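Local coordinates for catalase (Pseudomonas syringae, PDB 1M7S) that decomposes hydrogen peroxide into water and oxygen with a haem cofactor, protecting the cell from peroxide damage, at the interface of chains A and B. Residues are numbered along the deposited sequence; one frame, centred on the assembly and turned at random. Chains: chain A/B, Catalase.

Contact 1: the interface of chains A and B. Residues chain A 311, 319, 329, 392; chain B 6, 30, 32.
The guanidinium of B:Arg6 faces A:Ala311 across the interface and has the CG2 methyl of B:Val32 centred on one face, 3.5 Å from the plane. Its NH1 stays 3.5 Å from the carbonyl O of A:Ala311, too long for a direct bond, and water 2 closes the gap. Two nitrogens of the group grip this water, NE at 2.9 Å and NH1 at a similar length, and the water in turn binds A:Ala311 O, so the cation reaches the carbonyl only indirectly. The bend of B:Arg6 at chi3 (-50°) sets a face of the guanidinium against B:Val32 CG2. The phenol of A:Tyr392 approaches tip first: its OH lies 4.0 Å from B:Val32 CG2 and near the backbone N of the same residue, without a hydrogen bond to it. The terminal amide of B:Gln30 passes the ring of A:Pro319, NE2 lying 4.0 Å from the ring carbon CG. The same NE2 holds water 1, which also binds A:Pro319 O at 2.8 Å, bridging the two chains a second time. Between the two waters the contact is apolar. While CG2 of B:Val32 serves both the guanidinium and the tip of A:Tyr392, CG1, anti to the carbonyl carbon (chi1 -61°), points to A:Val329 and A:Ala311. There CG1 meets A:Val329 CG1 at 3.6 Å, the two side chains crossing at about a right angle, and also touches the CB methyl of A:Ala311. Polar groups thus meet through water at both ends, around a small patch of methyl packing. In the catalase fold, B:Arg6 and B:Gln30 belong to the N-terminal arm of chain B, and B:Val32 opens helix 32-41. On chain A, A:Pro319 ends strand 317-319, while A:Val329 lies on helix 323-339, about one turn before A:Tyr332, the proximal tyrosine that binds the haem iron.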
# COMPACT_ATOMS: atom_id res chain seq x y z
N ALA A 311 -7.31 17.53 -13.82
CA ALA A 311 -8.54 17.57 -13.09
C ALA A 311 -8.52 18.73 -12.06
O ALA A 311 -9.61 18.98 -11.55
CB ALA A 311 -8.83 16.28 -12.34
N PRO A 319 -12.11 21.44 -19.22
CA PRO A 319 -11.60 20.63 -20.32
C PRO A 319 -12.48 20.77 -21.58
O PRO A 319 -13.69 20.98 -21.50
CB PRO A 319 -11.66 19.18 -19.84
CG PRO A 319 -12.71 19.23 -18.78
CD PRO A 319 -12.84 20.64 -18.21
N VAL A 329 -8.12 13.95 -17.77
CA VAL A 329 -8.91 14.39 -16.60
C VAL A 329 -9.10 13.28 -15.59
O VAL A 329 -9.14 13.51 -14.38
CB VAL A 329 -10.26 14.97 -17.11
CG1 VAL A 329 -11.18 15.33 -15.97
CG2 VAL A 329 -9.89 16.25 -17.88
N TYR A 392 -21.19 23.73 -14.04
CA TYR A 392 -20.39 23.52 -15.26
C TYR A 392 -21.06 24.16 -16.47
O TYR A 392 -22.31 24.28 -16.49
CB TYR A 392 -20.22 22.02 -15.51
CG TYR A 392 -19.60 21.12 -14.46
CD1 TYR A 392 -20.10 19.86 -14.20
CD2 TYR A 392 -18.49 21.49 -13.72
CE1 TYR A 392 -19.56 18.98 -13.27
CE2 TYR A 392 -17.91 20.66 -12.77
CZ TYR A 392 -18.45 19.40 -12.55
OH TYR A 392 -17.86 18.57 -11.60
N ARG B 6 -14.05 21.17 -3.55
CA ARG B 6 -13.32 19.94 -3.90
C ARG B 6 -12.01 19.97 -3.10
O ARG B 6 -11.68 20.97 -2.46
CB ARG B 6 -13.03 19.89 -5.41
CG ARG B 6 -14.37 19.73 -6.12
CD ARG B 6 -14.26 19.07 -7.50
NE ARG B 6 -13.25 19.72 -8.27
CZ ARG B 6 -13.03 20.75 -9.02
NH1 ARG B 6 -11.75 20.88 -9.47
NH2 ARG B 6 -14.00 21.59 -9.35
N GLN B 30 -15.71 13.45 -17.42
CA GLN B 30 -15.12 14.69 -16.95
C GLN B 30 -15.76 15.31 -15.71
O GLN B 30 -15.29 16.39 -15.27
CB GLN B 30 -15.06 15.74 -18.09
CG GLN B 30 -16.49 16.22 -18.49
CD GLN B 30 -16.39 17.38 -19.47
OE1 GLN B 30 -16.02 17.25 -20.63
NE2 GLN B 30 -16.64 18.62 -19.05
N VAL B 32 -15.40 15.99 -12.45
CA VAL B 32 -14.35 15.80 -11.43
C VAL B 32 -14.87 15.74 -10.01
O VAL B 32 -14.23 15.03 -9.21
CB VAL B 32 -13.28 16.88 -11.61
CG1 VAL B 32 -12.67 16.74 -13.03
CG2 VAL B 32 -13.89 18.27 -11.46
O HOH W 1 -16.21 21.25 -20.28
O HOH W 2 -10.96 18.09 -8.79

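Contact 2: the interface of chains A and B. Residues chain A 40, 44, 46, 300-301, 305; chain B 362-363, 365-366.
B:Asp362 and B:Gly363 both have positive phi (52° and 87°), a backbone turn that presents B:Gly363 N to the carbonyl O of A:Glu44, a hydrogen bond of 3.1 Å. This loop of one catalase subunit lies against the helix 299-304 region of the other. The carboxylate of B:Asp362 stacks on A:Phe300, nearly parallel to the ring, with its CB over the middle of the face, 3.6 Å from the ring centroid. With CG anti to the backbone N (chi1 -178°), the phenyl group reaches out to the loop, and B:Asn366 CB touches its edge in the ring plane. Water 3 joins B:Asp362 OD2 to A:Glu44 O. The carboxylates of these two residues are not in contact, but A:Glu44 OE1 and B:Asp362 OD2 are 4.1 Å apart, so their like charges may raise the proton affinity of one of them. A:Gln305 reads the backbone of B:Asn366 with both ends of its amide, much as a neighbouring strand would. OE1 accepts from B:Asn366 N at 3.0 Å on a lone pair, and NE2 gives an almost straight bond to B:Asn366 O, lying in the amide plane. NE2 also donates to A:Gln301 O within its own chain, at 3.2 Å; together these bonds fix the rotation of the amide. Water 4 extends the network from A:Gln305 OE1 to B:Leu365 N. The side chain of B:Asn366 is held at both ends. Its ND2 donates to B:Asp362 O at 2.8 Å, bracing the loop from within, and its OD1 accepts from A:Gln301 NE2 at 2.9 Å. This last donor sits above the carbonyl plane, not on a lone pair, and the two amides are turned well out of parallel.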
# COMPACT_ATOMS: atom_id res chain seq x y z
N ARG A 40 12.37 2.53 9.14
CA ARG A 40 12.08 3.74 8.42
C ARG A 40 12.86 3.76 7.10
O ARG A 40 12.36 4.14 6.04
CB ARG A 40 12.50 5.02 9.22
CG ARG A 40 11.48 5.32 10.35
CD ARG A 40 10.07 5.60 9.81
NE ARG A 40 10.02 6.74 8.93
CZ ARG A 40 9.99 8.04 9.22
NH1 ARG A 40 9.98 8.94 8.22
NH2 ARG A 40 10.02 8.48 10.47
N GLU A 44 11.62 4.16 2.79
CA GLU A 44 11.74 5.48 2.20
C GLU A 44 11.13 5.65 0.79
O GLU A 44 10.69 6.79 0.54
CB GLU A 44 13.25 5.84 2.05
CG GLU A 44 13.79 6.12 3.45
CD GLU A 44 15.20 6.69 3.42
OE1 GLU A 44 15.72 7.12 2.38
OE2 GLU A 44 15.79 6.73 4.52
N ILE A 46 8.80 5.48 -2.74
CA ILE A 46 7.41 5.33 -3.16
C ILE A 46 7.52 5.05 -4.65
O ILE A 46 8.59 5.40 -5.21
CB ILE A 46 6.54 6.58 -2.88
CG1 ILE A 46 7.05 7.86 -3.54
CG2 ILE A 46 6.49 6.77 -1.34
CD1 ILE A 46 6.11 9.06 -3.25
N PHE A 300 12.28 15.42 -2.05
CA PHE A 300 11.25 14.41 -1.88
C PHE A 300 9.90 15.05 -1.52
O PHE A 300 8.84 14.75 -2.03
CB PHE A 300 11.62 13.36 -0.81
CG PHE A 300 10.58 12.27 -0.67
CD1 PHE A 300 9.63 12.31 0.36
CD2 PHE A 300 10.58 11.16 -1.51
CE1 PHE A 300 8.66 11.34 0.55
CE2 PHE A 300 9.59 10.17 -1.35
CZ PHE A 300 8.65 10.25 -0.31
N GLN A 301 9.92 15.88 -0.46
CA GLN A 301 8.67 16.43 0.07
C GLN A 301 7.94 17.29 -0.93
O GLN A 301 6.69 17.36 -0.91
CB GLN A 301 8.96 17.28 1.35
CG GLN A 301 9.11 16.42 2.63
CD GLN A 301 9.83 17.16 3.73
OE1 GLN A 301 10.27 18.30 3.55
NE2 GLN A 301 9.87 16.52 4.92
N GLN A 305 6.72 14.54 -4.34
CA GLN A 305 5.32 14.42 -3.95
C GLN A 305 4.33 15.37 -4.61
O GLN A 305 3.11 15.14 -4.40
CB GLN A 305 5.19 14.51 -2.43
CG GLN A 305 5.85 13.38 -1.66
CD GLN A 305 5.58 13.45 -0.17
OE1 GLN A 305 5.27 12.41 0.40
NE2 GLN A 305 5.64 14.66 0.46
N ASP B 362 11.57 10.77 4.36
CA ASP B 362 10.77 10.35 3.21
C ASP B 362 9.68 9.37 3.64
O ASP B 362 9.04 9.64 4.64
CB ASP B 362 11.60 9.77 2.07
CG ASP B 362 12.74 10.63 1.59
OD1 ASP B 362 12.90 11.77 2.10
OD2 ASP B 362 13.60 10.24 0.75
N GLY B 363 9.38 8.36 2.81
CA GLY B 363 8.25 7.48 3.15
C GLY B 363 6.95 8.06 2.60
O GLY B 363 6.82 9.26 2.37
N LEU B 365 3.51 9.73 2.06
CA LEU B 365 2.78 10.85 2.69
C LEU B 365 3.59 11.55 3.76
O LEU B 365 3.17 11.74 4.92
CB LEU B 365 1.42 10.44 3.21
CG LEU B 365 0.44 9.92 2.13
CD1 LEU B 365 -0.87 9.54 2.83
CD2 LEU B 365 0.13 10.96 1.07
N ASN B 366 4.78 12.00 3.38
CA ASN B 366 5.66 12.69 4.31
C ASN B 366 5.19 14.15 4.40
O ASN B 366 5.13 14.87 3.39
CB ASN B 366 7.10 12.65 3.78
CG ASN B 366 8.04 13.16 4.87
OD1 ASN B 366 7.90 14.37 5.18
ND2 ASN B 366 8.87 12.30 5.47
O HOH W 3 12.71 8.22 -0.99
O HOH W 4 3.75 10.09 -0.65

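Contact 1 and contact 2 lie about 28 Å apart on one two-fold interface, and each has a twin with the chains exchanged. Helix 32-41 takes part in both: chain B supplies its first residue to contact 1, and chain A its penultimate residue to the rim of contact 2. Chain A residues 300, 301 and 305 (contact 2) and 311, 319 and 329 (contact 1) follow one another closely in sequence. The centres of contacts 1 and 2 are about 20 and 16 Å from A:His52, so they more likely hold the subunits of the tetrameric catalase together than act on the haem directly.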